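Purine nucleoside phosphorylase (Schistosoma mansoni, PDB 6BB7) probably catalyses the reversible phosphorolysis of purine nucleosides such as inosine and guanosine, releasing the free base and ribose 1-phosphate. Local coordinates at residues Q84-M89 with G220-P225; L100-M105 with V227-H232; R124-G129 with S241-N246; R170-L175 with G234-A239. All coordinates share one frame; numbering follows the deposited sequence.

Interaction 1. Residues Q84-M89 with G220-P225. With D4V (3-methylpyridin-2-ol), chain F.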
loop_
_atom_site.group_PDB
_atom_site.type_symbol
_atom_site.label_atom_id
_atom_site.label_comp_id
_atom_site.label_asym_id
_atom_site.label_seq_id
_atom_site.Cartn_x
_atom_site.Cartn_y
_atom_site.Cartn_z
ATOM N N GLN A 84 -6.951 9.833 -25.606
ATOM C CA GLN A 84 -7.472 8.619 -26.255
ATOM C C GLN A 84 -6.499 7.473 -25.962
ATOM O O GLN A 84 -5.464 7.345 -26.623
ATOM C CB GLN A 84 -7.614 8.844 -27.763
ATOM C CG GLN A 84 -8.267 7.712 -28.553
ATOM C CD GLN A 84 -8.491 8.086 -30.010
ATOM O OE1 GLN A 84 -7.551 8.434 -30.725
ATOM N NE2 GLN A 84 -9.742 8.013 -30.452
ATOM N N GLY A 85 -6.852 6.621 -25.008
ATOM C CA GLY A 85 -5.904 5.656 -24.492
ATOM C C GLY A 85 -5.348 6.127 -23.162
ATOM O O GLY A 85 -4.364 6.879 -23.100
ATOM N N ARG A 86 -5.987 5.708 -22.082
ATOM C CA ARG A 86 -5.598 6.181 -20.760
ATOM C C ARG A 86 -4.408 5.397 -20.207
ATOM O O ARG A 86 -4.155 4.242 -20.565
ATOM C CB ARG A 86 -6.784 6.098 -19.790
ATOM C CG ARG A 86 -6.400 6.344 -18.351
ATOM C CD ARG A 86 -7.541 6.843 -17.480
ATOM N NE ARG A 86 -8.820 6.211 -17.757
ATOM C CZ ARG A 86 -9.895 6.337 -16.984
ATOM N NH1 ARG A 86 -9.850 7.070 -15.875
ATOM N NH2 ARG A 86 -11.018 5.728 -17.316
ATOM N N LEU A 87 -3.662 6.052 -19.332
ATOM C CA LEU A 87 -2.557 5.429 -18.628
ATOM C C LEU A 87 -3.071 5.006 -17.262
ATOM O O LEU A 87 -3.569 5.845 -16.514
ATOM C CB LEU A 87 -1.451 6.468 -18.437
ATOM C CG LEU A 87 -1.040 7.216 -19.696
ATOM C CD1 LEU A 87 -0.133 8.370 -19.319
ATOM C CD2 LEU A 87 -0.356 6.265 -20.644
ATOM N N HIS A 88 -2.941 3.721 -16.928
ATOM C CA HIS A 88 -3.370 3.223 -15.622
ATOM C C HIS A 88 -2.189 2.721 -14.803
ATOM O O HIS A 88 -1.238 2.143 -15.339
ATOM C CB HIS A 88 -4.374 2.086 -15.800
ATOM C CG HIS A 88 -5.703 2.537 -16.324
ATOM N ND1 HIS A 88 -6.483 1.755 -17.145
ATOM C CD2 HIS A 88 -6.384 3.695 -16.157
ATOM C CE1 HIS A 88 -7.591 2.400 -17.459
ATOM N NE2 HIS A 88 -7.555 3.585 -16.873
ATOM N N MET A 89 -2.273 2.919 -13.475
ATOM C CA MET A 89 -1.119 2.617 -12.625
ATOM C C MET A 89 -0.840 1.111 -12.520
ATOM O O MET A 89 0.323 0.724 -12.321
ATOM C CB MET A 89 -1.222 3.362 -11.292
ATOM C CG MET A 89 -1.300 4.894 -11.518
ATOM S SD MET A 89 -0.831 5.939 -10.123
ATOM C CE MET A 89 0.906 5.542 -10.069
ATOM N N GLY A 220 -13.018 0.648 -8.182
ATOM C CA GLY A 220 -12.363 0.507 -9.476
ATOM C C GLY A 220 -10.872 0.778 -9.399
ATOM O O GLY A 220 -10.334 1.074 -8.322
ATOM N N MET A 221 -10.222 0.737 -10.577
ATOM C CA MET A 221 -8.761 0.706 -10.698
ATOM C C MET A 221 -8.170 1.963 -11.336
ATOM O O MET A 221 -7.023 1.930 -11.798
ATOM C CB MET A 221 -8.298 -0.528 -11.489
ATOM C CG MET A 221 -8.804 -1.860 -11.014
ATOM S SD MET A 221 -8.340 -3.179 -12.190
ATOM C CE MET A 221 -9.415 -4.478 -11.598
ATOM N N SER A 222 -8.918 3.058 -11.407
ATOM C CA SER A 222 -8.461 4.255 -12.120
ATOM C C SER A 222 -8.976 5.505 -11.407
ATOM O O SER A 222 -9.461 5.449 -10.268
ATOM C CB SER A 222 -8.922 4.224 -13.591
ATOM O OG SER A 222 -10.319 4.338 -13.687
ATOM N N THR A 223 -8.848 6.644 -12.102
ATOM C CA THR A 223 -9.530 7.901 -11.799
ATOM C C THR A 223 -8.943 8.692 -10.624
ATOM O O THR A 223 -8.667 9.892 -10.773
ATOM C CB THR A 223 -11.032 7.663 -11.671
ATOM O OG1 THR A 223 -11.519 7.154 -12.931
ATOM C CG2 THR A 223 -11.776 8.958 -11.320
ATOM N N VAL A 224 -8.779 8.070 -9.445
ATOM C CA VAL A 224 -8.272 8.805 -8.273
ATOM C C VAL A 224 -6.920 9.467 -8.532
ATOM O O VAL A 224 -6.737 10.631 -8.109
ATOM C CB VAL A 224 -8.331 7.904 -7.026
ATOM C CG1 VAL A 224 -7.559 8.460 -5.832
ATOM C CG2 VAL A 224 -9.805 7.638 -6.637
ATOM N N PRO A 225 -5.936 8.826 -9.197
ATOM C CA PRO A 225 -4.666 9.548 -9.470
ATOM C C PRO A 225 -4.870 10.836 -10.261
ATOM O O PRO A 225 -4.308 11.891 -9.905
ATOM C CB PRO A 225 -3.824 8.501 -10.222
ATOM C CG PRO A 225 -4.363 7.161 -9.713
ATOM C CD PRO A 225 -5.857 7.410 -9.637
HETATM C C4 D4V F . -15.708 -4.856 -11.078
HETATM C C5 D4V F . -13.843 -3.392 -11.628
HETATM C C3 D4V F . -16.249 -4.672 -12.387
HETATM C C2 D4V F . -15.578 -3.828 -13.334
HETATM C C1 D4V F . -14.393 -3.202 -12.993
HETATM O O D4V F . -12.689 -2.770 -11.243
HETATM C C D4V F . -13.671 -2.310 -13.983
HETATM N N D4V F . -14.491 -4.190 -10.706
HETATM O O HOH W 1 -4.656 4.141 -12.320
#
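With CG trans to its backbone N (chi1 170°) and a bend further out at chi3 (39°), R86 swings its guanidinium across S222, whose own chi1 of 67° places OG over one face of the group. S222 CB lies 3.7 Å above the R86 guanidinium plane, set toward the rim, and S222 OG is 3.5 Å from R86 NH1. T223 OG1 comes instead to the edge of that group, 3.4 Å from R86 NH1, and is held by N117. The two hydroxyls, S222 OG and T223 OG1, are hydrogen-bonded to each other at 3.2 Å. H88 reaches the same serine with the outer side of its imidazole, NE2 lying 3.6 Å from S222 CB. R86 CZ lies in the plane of that ring at its edge, while H88 ND1 is hydrogen-bonded to Y90 OH. A small serine suits a spot where a planar cation and an imidazole converge. Nearby, a water joins the backbones, taking M89 N at 2.9 Å and donating to M221 O at 3.3 Å. In one of its two conformers M89 SD lies against P225 CG, a contact that may not hold in the other; a proline is well suited to the first turn of helix 224-232. M221 CE comes within 3.7 Å of the hydroxyl O of the bound 3-methylpyridin-2-ol. R86, H88 and S222 converge several ångströms away from that ligand, an arrangement consistent with the phosphate site of trimeric purine nucleoside phosphorylases, where such groups surround the anion beside the purine pocket.

Interaction 2. Residues L100-M105 with V227-H232. With DMS (dimethyl sulfoxide), chain B.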
loop_
_atom_site.group_PDB
_atom_site.type_symbol
_atom_site.label_atom_id
_atom_site.label_comp_id
_atom_site.label_asym_id
_atom_site.label_seq_id
_atom_site.Cartn_x
_atom_site.Cartn_y
_atom_site.Cartn_z
ATOM N N LEU A 100 2.170 13.962 -15.859
ATOM C CA LEU A 100 2.593 14.915 -16.891
ATOM C C LEU A 100 1.457 15.286 -17.838
ATOM O O LEU A 100 1.257 16.487 -18.073
ATOM C CB LEU A 100 3.874 14.463 -17.619
ATOM C CG LEU A 100 4.360 15.487 -18.690
ATOM C CD1 LEU A 100 5.849 15.706 -18.659
ATOM C CD2 LEU A 100 3.905 15.075 -20.071
ATOM N N PRO A 101 0.671 14.354 -18.391
ATOM C CA PRO A 101 -0.412 14.786 -19.299
ATOM C C PRO A 101 -1.441 15.728 -18.666
ATOM O O PRO A 101 -1.914 16.649 -19.358
ATOM C CB PRO A 101 -1.017 13.447 -19.765
ATOM C CG PRO A 101 0.160 12.481 -19.684
ATOM C CD PRO A 101 0.828 12.880 -18.399
ATOM N N ILE A 102 -1.779 15.551 -17.377
ATOM C CA ILE A 102 -2.730 16.439 -16.706
ATOM C C ILE A 102 -2.128 17.829 -16.532
ATOM O O ILE A 102 -2.803 18.850 -16.718
ATOM C CB ILE A 102 -3.188 15.836 -15.359
ATOM C CG1 ILE A 102 -3.725 14.421 -15.596
ATOM C CG2 ILE A 102 -4.234 16.714 -14.740
ATOM C CD1 ILE A 102 -4.299 13.747 -14.416
ATOM N N ARG A 103 -0.842 17.892 -16.177
ATOM C CA ARG A 103 -0.165 19.193 -16.043
ATOM C C ARG A 103 0.001 19.920 -17.383
ATOM O O ARG A 103 -0.073 21.159 -17.427
ATOM C CB ARG A 103 1.148 19.003 -15.267
ATOM C CG ARG A 103 0.887 18.708 -13.793
ATOM C CD ARG A 103 2.119 18.374 -12.955
ATOM N NE ARG A 103 1.745 18.240 -11.537
ATOM C CZ ARG A 103 2.518 17.737 -10.587
ATOM N NH1 ARG A 103 3.740 17.302 -10.851
ATOM N NH2 ARG A 103 2.057 17.617 -9.340
ATOM N N VAL A 104 0.189 19.183 -18.476
ATOM C CA VAL A 104 0.145 19.769 -19.822
ATOM C C VAL A 104 -1.236 20.364 -20.094
ATOM O O VAL A 104 -1.354 21.487 -20.601
ATOM C CB VAL A 104 0.580 18.742 -20.887
ATOM C CG1 VAL A 104 0.299 19.240 -22.298
ATOM C CG2 VAL A 104 2.095 18.393 -20.707
ATOM N N MET A 105 -2.304 19.622 -19.764
ATOM C CA MET A 105 -3.643 20.187 -19.903
ATOM C C MET A 105 -3.747 21.516 -19.166
ATOM O O MET A 105 -4.301 22.488 -19.694
ATOM C CB MET A 105 -4.705 19.226 -19.364
ATOM C CG MET A 105 -5.014 17.991 -20.186
ATOM S SD MET A 105 -6.456 17.149 -19.482
ATOM C CE MET A 105 -6.729 15.837 -20.664
ATOM N N VAL A 227 -7.652 12.654 -10.564
ATOM C CA VAL A 227 -8.388 13.608 -9.739
ATOM C C VAL A 227 -7.440 14.367 -8.820
ATOM O O VAL A 227 -7.587 15.584 -8.626
ATOM C CB VAL A 227 -9.484 12.882 -8.926
ATOM C CG1 VAL A 227 -10.108 13.806 -7.878
ATOM C CG2 VAL A 227 -10.559 12.326 -9.853
ATOM N N ILE A 228 -6.485 13.657 -8.211
ATOM C CA ILE A 228 -5.573 14.289 -7.255
ATOM C C ILE A 228 -4.646 15.285 -7.966
ATOM O O ILE A 228 -4.413 16.403 -7.471
ATOM C CB ILE A 228 -4.812 13.217 -6.449
ATOM C CG1 ILE A 228 -5.782 12.552 -5.448
ATOM C CG2 ILE A 228 -3.619 13.852 -5.703
ATOM C CD1 ILE A 228 -5.216 11.327 -4.718
ATOM N N ILE A 229 -4.092 14.905 -9.125
ATOM C CA ILE A 229 -3.246 15.830 -9.882
ATOM C C ILE A 229 -4.036 17.065 -10.320
ATOM O O ILE A 229 -3.535 18.200 -10.244
ATOM C CB ILE A 229 -2.564 15.112 -11.067
ATOM C CG1 ILE A 229 -1.645 13.973 -10.583
ATOM C CG2 ILE A 229 -1.761 16.115 -11.956
ATOM C CD1 ILE A 229 -0.535 14.389 -9.607
ATOM N N ALA A 230 -5.285 16.875 -10.773
ATOM C CA ALA A 230 -6.144 17.993 -11.167
ATOM C C ALA A 230 -6.450 18.917 -9.980
ATOM O O ALA A 230 -6.344 20.146 -10.090
ATOM C CB ALA A 230 -7.433 17.443 -11.801
ATOM N N CYS A 231 -6.834 18.346 -8.831
ATOM C CA CYS A 231 -7.154 19.158 -7.652
ATOM C C CYS A 231 -5.933 19.948 -7.174
ATOM O O CYS A 231 -6.046 21.135 -6.819
ATOM C CB CYS A 231 -7.703 18.237 -6.545
ATOM S SG CYS A 231 -8.278 19.086 -5.040
ATOM N N HIS A 232 -4.749 19.313 -7.192
ATOM C CA HIS A 232 -3.497 19.978 -6.810
ATOM C C HIS A 232 -3.269 21.274 -7.590
ATOM O O HIS A 232 -2.826 22.273 -7.015
ATOM C CB HIS A 232 -2.347 18.955 -6.979
ATOM C CG HIS A 232 -0.960 19.464 -6.680
ATOM N ND1 HIS A 232 -0.066 19.840 -7.674
ATOM C CD2 HIS A 232 -0.283 19.564 -5.508
ATOM C CE1 HIS A 232 1.091 20.176 -7.114
ATOM N NE2 HIS A 232 0.984 20.028 -5.800
HETATM S S DMS B . 4.045 14.368 -8.383
HETATM O O DMS B . 4.902 15.514 -8.848
HETATM C C1 DMS B . 3.597 13.376 -9.826
HETATM C C2 DMS B . 5.138 13.120 -7.653
HETATM O O HOH W 2 -0.711 19.077 -10.289
#
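I229 faces helix 95-108 with its CG2 branch, which sits 3.7 Å from I102 CB, while the CD1 tip of I102 reaches back to I229 CB at 4.0 Å. The two branched chains cross at a slant, and the bulk at each CB fills the space between helices that run in roughly the same direction, 35° apart. I229 CG2 also touches CG and NE of R103 where the two chains cross at about a right angle, so that a methyl packs along the extended arginine. The next residue, A230, presents only a methyl, 4.4 Å from I102 CG2; here, where I102 and A230 bring the two backbones closest, a small residue fits. H232 then points back at the neighbouring helix. Its ring is carried off trans to the backbone N (chi1 178°) and meets the R103 guanidinium obliquely, the planes 40° apart, with R103 NH2 3.5 Å from H232 ND1. A water lying in the guanidinium plane at its edge ties the polar ends together: it accepts from R103 NE at 2.9 Å, donates to I229 O at 3.0 Å and bonds H232 ND1 at 2.8 Å. R103 NH1 donates to A7 O and to the oxygen of a dimethyl sulfoxide, probably from the crystallisation liquor, and H232 NE2 bonds N153. Thus apolar packing sets the spacing, while a shared water bridges arginine and histidine, and the nearby positive charge would probably make protonation of H232 less favourable.

Interaction 3. Residues R124-G129 with S241-N246. With D4V (3-methylpyridin-2-ol), chain F.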
loop_
_atom_site.group_PDB
_atom_site.type_symbol
_atom_site.label_atom_id
_atom_site.label_comp_id
_atom_site.label_asym_id
_atom_site.label_seq_id
_atom_site.Cartn_x
_atom_site.Cartn_y
_atom_site.Cartn_z
ATOM N N ARG A 124 -25.958 -1.836 -2.196
ATOM C CA ARG A 124 -26.999 -2.753 -2.651
ATOM C C ARG A 124 -27.976 -2.116 -3.635
ATOM O O ARG A 124 -28.655 -2.844 -4.357
ATOM C CB ARG A 124 -27.714 -3.389 -1.452
ATOM C CG ARG A 124 -26.877 -4.523 -0.841
ATOM C CD ARG A 124 -27.454 -5.042 0.465
ATOM N NE ARG A 124 -26.563 -5.992 1.137
ATOM C CZ ARG A 124 -26.350 -7.247 0.742
ATOM N NH1 ARG A 124 -26.939 -7.727 -0.354
ATOM N NH2 ARG A 124 -25.526 -8.024 1.440
ATOM N N LYS A 125 -28.046 -0.787 -3.726
ATOM C CA LYS A 125 -28.942 -0.151 -4.691
ATOM C C LYS A 125 -28.418 -0.155 -6.132
ATOM O O LYS A 125 -29.176 0.199 -7.043
ATOM C CB LYS A 125 -29.217 1.300 -4.281
ATOM C CG LYS A 125 -30.022 1.452 -3.006
ATOM C CD LYS A 125 -29.977 2.904 -2.533
ATOM C CE LYS A 125 -30.666 3.094 -1.185
ATOM N NZ LYS A 125 -30.210 4.347 -0.507
ATOM N N LEU A 126 -27.158 -0.529 -6.368
ATOM C CA LEU A 126 -26.524 -0.434 -7.678
ATOM C C LEU A 126 -26.660 -1.736 -8.482
ATOM O O LEU A 126 -26.379 -2.828 -7.973
ATOM C CB LEU A 126 -25.051 -0.064 -7.477
ATOM C CG LEU A 126 -24.828 1.314 -6.839
ATOM C CD1 LEU A 126 -23.319 1.546 -6.656
ATOM C CD2 LEU A 126 -25.445 2.428 -7.663
ATOM N N LYS A 127 -27.096 -1.604 -9.742
ATOM C CA LYS A 127 -27.249 -2.693 -10.704
ATOM C C LYS A 127 -26.312 -2.452 -11.887
ATOM O O LYS A 127 -25.921 -1.321 -12.180
ATOM C CB LYS A 127 -28.650 -2.723 -11.325
ATOM C CG LYS A 127 -29.814 -2.619 -10.382
ATOM C CD LYS A 127 -31.097 -2.591 -11.193
ATOM C CE LYS A 127 -32.318 -2.555 -10.306
ATOM N NZ LYS A 127 -32.323 -1.352 -9.433
ATOM N N SER A 128 -26.034 -3.519 -12.635
ATOM C CA SER A 128 -25.319 -3.369 -13.898
ATOM C C SER A 128 -26.043 -2.378 -14.826
ATOM O O SER A 128 -27.269 -2.430 -14.990
ATOM C CB SER A 128 -25.180 -4.744 -14.564
ATOM O OG SER A 128 -24.545 -4.677 -15.821
ATOM N N GLY A 129 -25.276 -1.439 -15.400
ATOM C CA GLY A 129 -25.821 -0.428 -16.283
ATOM C C GLY A 129 -26.137 0.900 -15.619
ATOM O O GLY A 129 -26.524 1.843 -16.325
ATOM N N SER A 241 -18.813 6.893 -12.791
ATOM C CA SER A 241 -18.591 5.456 -12.993
ATOM C C SER A 241 -19.807 4.797 -13.656
ATOM O O SER A 241 -20.954 5.060 -13.270
ATOM C CB SER A 241 -18.316 4.740 -11.669
ATOM O OG SER A 241 -17.098 5.132 -11.061
ATOM N N LEU A 242 -19.553 3.939 -14.644
ATOM C CA LEU A 242 -20.541 3.011 -15.190
ATOM C C LEU A 242 -20.381 1.663 -14.483
ATOM O O LEU A 242 -19.300 1.064 -14.490
ATOM C CB LEU A 242 -20.368 2.851 -16.705
ATOM C CG LEU A 242 -21.163 1.739 -17.406
ATOM C CD1 LEU A 242 -22.651 1.933 -17.235
ATOM C CD2 LEU A 242 -20.794 1.707 -18.895
ATOM N N ILE A 243 -21.463 1.179 -13.884
ATOM C CA ILE A 243 -21.423 -0.014 -13.042
ATOM C C ILE A 243 -21.528 -1.273 -13.901
ATOM O O ILE A 243 -22.510 -1.466 -14.624
ATOM C CB ILE A 243 -22.550 0.042 -11.992
ATOM C CG1 ILE A 243 -22.398 1.271 -11.086
ATOM C CG2 ILE A 243 -22.601 -1.252 -11.164
ATOM C CD1 ILE A 243 -21.037 1.366 -10.378
ATOM N N ALA A 244 -20.525 -2.163 -13.779
ATOM C CA ALA A 244 -20.524 -3.377 -14.592
ATOM C C ALA A 244 -21.289 -4.527 -13.941
ATOM O O ALA A 244 -21.802 -5.398 -14.645
ATOM C CB ALA A 244 -19.093 -3.816 -14.906
ATOM N N ASN A 245 -21.396 -4.527 -12.615
ATOM C CA ASN A 245 -21.932 -5.669 -11.874
ATOM C C ASN A 245 -22.096 -5.219 -10.433
ATOM O O ASN A 245 -21.566 -4.176 -10.039
ATOM C CB ASN A 245 -20.932 -6.823 -11.911
ATOM C CG ASN A 245 -19.687 -6.539 -11.064
ATOM O OD1 ASN A 245 -19.020 -5.512 -11.242
ATOM N ND2 ASN A 245 -19.388 -7.423 -10.124
ATOM N N ASN A 246 -22.788 -6.037 -9.626
ATOM C CA ASN A 246 -22.780 -5.848 -8.177
ATOM C C ASN A 246 -21.952 -6.973 -7.541
ATOM O O ASN A 246 -22.361 -8.145 -7.560
ATOM C CB ASN A 246 -24.194 -5.764 -7.602
ATOM C CG ASN A 246 -24.174 -5.339 -6.158
ATOM O OD1 ASN A 246 -23.692 -6.083 -5.312
ATOM N ND2 ASN A 246 -24.644 -4.116 -5.864
HETATM C C4 D4V F . -15.708 -4.856 -11.078
HETATM C C5 D4V F . -13.843 -3.392 -11.628
HETATM C C3 D4V F . -16.249 -4.672 -12.387
HETATM C C2 D4V F . -15.578 -3.828 -13.334
HETATM C C1 D4V F . -14.393 -3.202 -12.993
HETATM O O D4V F . -12.689 -2.770 -11.243
HETATM C C D4V F . -13.671 -2.310 -13.983
HETATM N N D4V F . -14.491 -4.190 -10.706
#
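The amide of G129 donates to I243 O at 2.9 Å in a nearly straight bond (173°) that lies in the carbonyl plane. The same carbonyl oxygen is approached by S128 CA at 3.5 Å, a CA-H...O contact. One residue earlier, S128 OG lies 3.1 Å from A244 O, a possible bond, not settled because the same proton has another acceptor within reach. The third link runs the other way: N246 ND2 donates to L126 O at 3.0 Å, the oxygen lying close to the plane of the amide. Both ends of that asparagine are used. OD1 accepts from L249 N and makes N246 the N-cap of helix 247-253, and ND2 has a second, weak bond to N123 O. Residues 124-129 belong to the connection between strands 112-121 and 131-139, the two neighbours of strand 236-246 in the central sheet, and the loop folds across the end of that strand just before its helix begins. I243 tucks between these bonds: with chi1 -60° putting CG1 beside the backbone N and CG2 trans to it, the CG2 methyl meets K127 O at 3.5 Å, and its CD1 packs against L126 CD1. G129, at a positive phi of 96°, is in a conformation that suits a residue with no side chain, and its carbonyl accepts from R269. R124 is satisfied outside, by a salt bridge to E252. Facing away from the loop, N245 bonds D250 and S247 through ND2, while OD1 sits 3.1 Å from C3 of the bound 3-methylpyridin-2-ol.

Interaction 4. Residues R170-L175 with G234-A239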
loop_
_atom_site.group_PDB
_atom_site.type_symbol
_atom_site.label_atom_id
_atom_site.label_comp_id
_atom_site.label_asym_id
_atom_site.label_seq_id
_atom_site.Cartn_x
_atom_site.Cartn_y
_atom_site.Cartn_z
ATOM N N ARG A 170 -19.415 20.224 -6.689
ATOM C CA ARG A 170 -20.830 19.960 -6.414
ATOM C C ARG A 170 -21.750 20.499 -7.518
ATOM O O ARG A 170 -22.745 19.851 -7.880
ATOM C CB ARG A 170 -21.211 20.555 -5.054
ATOM N N LEU A 171 -21.455 21.680 -8.060
ATOM C CA LEU A 171 -22.290 22.233 -9.123
ATOM C C LEU A 171 -22.233 21.399 -10.403
ATOM O O LEU A 171 -23.237 21.307 -11.130
ATOM C CB LEU A 171 -21.909 23.691 -9.396
ATOM C CG LEU A 171 -22.349 24.728 -8.368
ATOM C CD1 LEU A 171 -21.722 26.065 -8.701
ATOM C CD2 LEU A 171 -23.862 24.833 -8.367
ATOM N N LEU A 172 -21.083 20.785 -10.697
ATOM C CA LEU A 172 -21.004 19.927 -11.879
ATOM C C LEU A 172 -21.836 18.659 -11.698
ATOM O O LEU A 172 -22.486 18.199 -12.647
ATOM C CB LEU A 172 -19.547 19.573 -12.177
ATOM C CG LEU A 172 -18.653 20.693 -12.721
ATOM C CD1 LEU A 172 -17.253 20.169 -12.979
ATOM C CD2 LEU A 172 -19.230 21.273 -14.000
ATOM N N GLN A 173 -21.808 18.069 -10.498
ATOM C CA GLN A 173 -22.710 16.955 -10.197
ATOM C C GLN A 173 -24.167 17.357 -10.407
ATOM O O GLN A 173 -24.963 16.588 -10.970
ATOM C CB GLN A 173 -22.491 16.446 -8.764
ATOM C CG GLN A 173 -21.141 15.781 -8.520
ATOM C CD GLN A 173 -20.894 15.515 -7.041
ATOM O OE1 GLN A 173 -21.729 14.914 -6.355
ATOM N NE2 GLN A 173 -19.752 15.974 -6.536
ATOM N N GLN A 174 -24.546 18.562 -9.960
ATOM C CA GLN A 174 -25.938 18.989 -10.094
ATOM C C GLN A 174 -26.337 19.189 -11.557
ATOM O O GLN A 174 -27.473 18.884 -11.943
ATOM C CB GLN A 174 -26.177 20.270 -9.292
ATOM C CG GLN A 174 -25.996 20.096 -7.787
ATOM C CD GLN A 174 -25.988 21.419 -7.022
ATOM O OE1 GLN A 174 -26.480 22.440 -7.508
ATOM N NE2 GLN A 174 -25.402 21.405 -5.826
ATOM N N LEU A 175 -25.421 19.707 -12.383
ATOM C CA LEU A 175 -25.708 19.867 -13.809
ATOM C C LEU A 175 -25.882 18.507 -14.481
ATOM O O LEU A 175 -26.819 18.315 -15.268
ATOM C CB LEU A 175 -24.577 20.658 -14.480
ATOM C CG LEU A 175 -24.667 20.918 -15.997
ATOM C CD1 LEU A 175 -25.912 21.703 -16.403
ATOM C CD2 LEU A 175 -23.407 21.618 -16.499
ATOM N N GLY A 234 -5.654 23.063 -9.339
ATOM C CA GLY A 234 -6.818 23.931 -9.457
ATOM C C GLY A 234 -7.794 23.657 -10.581
ATOM O O GLY A 234 -8.559 24.562 -10.929
ATOM N N ILE A 235 -7.816 22.446 -11.145
ATOM C CA ILE A 235 -8.771 22.070 -12.191
ATOM C C ILE A 235 -9.983 21.402 -11.530
ATOM O O ILE A 235 -9.822 20.518 -10.671
ATOM C CB ILE A 235 -8.107 21.122 -13.218
ATOM C CG1 ILE A 235 -6.998 21.847 -13.997
ATOM C CG2 ILE A 235 -9.133 20.540 -14.207
ATOM C CD1 ILE A 235 -6.174 20.965 -14.877
ATOM N N LYS A 236 -11.187 21.876 -11.877
ATOM C CA LYS A 236 -12.439 21.303 -11.368
ATOM C C LYS A 236 -12.708 19.960 -12.046
ATOM O O LYS A 236 -12.368 19.773 -13.212
ATOM C CB LYS A 236 -13.613 22.242 -11.655
ATOM C CG LYS A 236 -13.532 23.600 -10.957
ATOM C CD LYS A 236 -14.604 24.595 -11.456
ATOM C CE LYS A 236 -15.951 23.946 -11.751
ATOM N NZ LYS A 236 -17.041 24.957 -11.993
ATOM N N VAL A 237 -13.326 19.015 -11.320
ATOM C CA VAL A 237 -13.512 17.641 -11.819
ATOM C C VAL A 237 -14.967 17.185 -11.682
ATOM O O VAL A 237 -15.603 17.418 -10.644
ATOM C CB VAL A 237 -12.602 16.662 -11.044
ATOM C CG1 VAL A 237 -12.944 15.201 -11.381
ATOM C CG2 VAL A 237 -11.141 16.920 -11.322
ATOM N N LEU A 238 -15.481 16.507 -12.728
ATOM C CA LEU A 238 -16.671 15.655 -12.679
ATOM C C LEU A 238 -16.219 14.244 -13.057
ATOM O O LEU A 238 -15.622 14.065 -14.123
ATOM C CB LEU A 238 -17.751 16.096 -13.689
ATOM C CG LEU A 238 -18.964 15.174 -13.841
ATOM C CD1 LEU A 238 -19.831 15.192 -12.590
ATOM C CD2 LEU A 238 -19.786 15.558 -15.054
ATOM N N ALA A 239 -16.495 13.250 -12.199
ATOM C CA ALA A 239 -16.138 11.849 -12.444
ATOM C C ALA A 239 -17.374 10.965 -12.329
ATOM O O ALA A 239 -18.086 11.026 -11.323
ATOM C CB ALA A 239 -15.085 11.389 -11.425
#
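L172 is the side chain that helix 170-182 lays on strand 236-246, and its path can be traced from the root. CB meets L238 CB at 4.2 Å. With CG trans to its carbonyl carbon (chi1 -71°), the chain then runs on over the strand until the CD1 methyl settles against V237, 4.0 Å from V237 O. The same methyl lies close to L238 CB and touches the aliphatic part of K236, whose CE is 4.2 Å away. Beyond the strand, L172 packs on V112 and L284. A leucine suits this place because one branch can lie over the backbone while the charged end of K236 stays at the margin; the contact is methyl groups against carbon and backbone atoms, and no hydrogen bond joins the two segments. L238 answers from the strand: its CG points trans to the backbone N (chi1 173°), which sends CD1 up to the helix backbone, 4.0 Å from L172 O and 4.1 Å from Q173 N. Q173 CG lies beside that methyl. D169, just ahead of the helix, accepts from L172 N and so holds the start of the first turn. Here the helix runs at 39° to the strand. Strand 236-246 is paired in parallel with strand 112-121, while V237 points to the other face of the sheet and meets V227 and A230 of helix 224-232. The sheet therefore lies between the two helices in an alpha/beta layered arrangement.

Interactions 2 and 4 are interior packing, and they meet where helix 224-232 turns into strand 236-246: A230 O probably accepts from I235 N, and V227 and A230 press on V237. G234, at a positive phi, closes the helix in a Schellman motif between them. Interaction 1 uses the start of the same helix and touches both, through L87 on P101 and T223 on A239. Interaction 3 is largely buried but has an exposed rim at R124, K127 and S128; it continues the strand of interaction 4 and shares the bound 3-methylpyridin-2-ol with interaction 1. Hydrogen bonds carry interaction 3, polar groups interaction 1, apolar packing with one bridging water interaction 2, and apolar packing alone interaction 4.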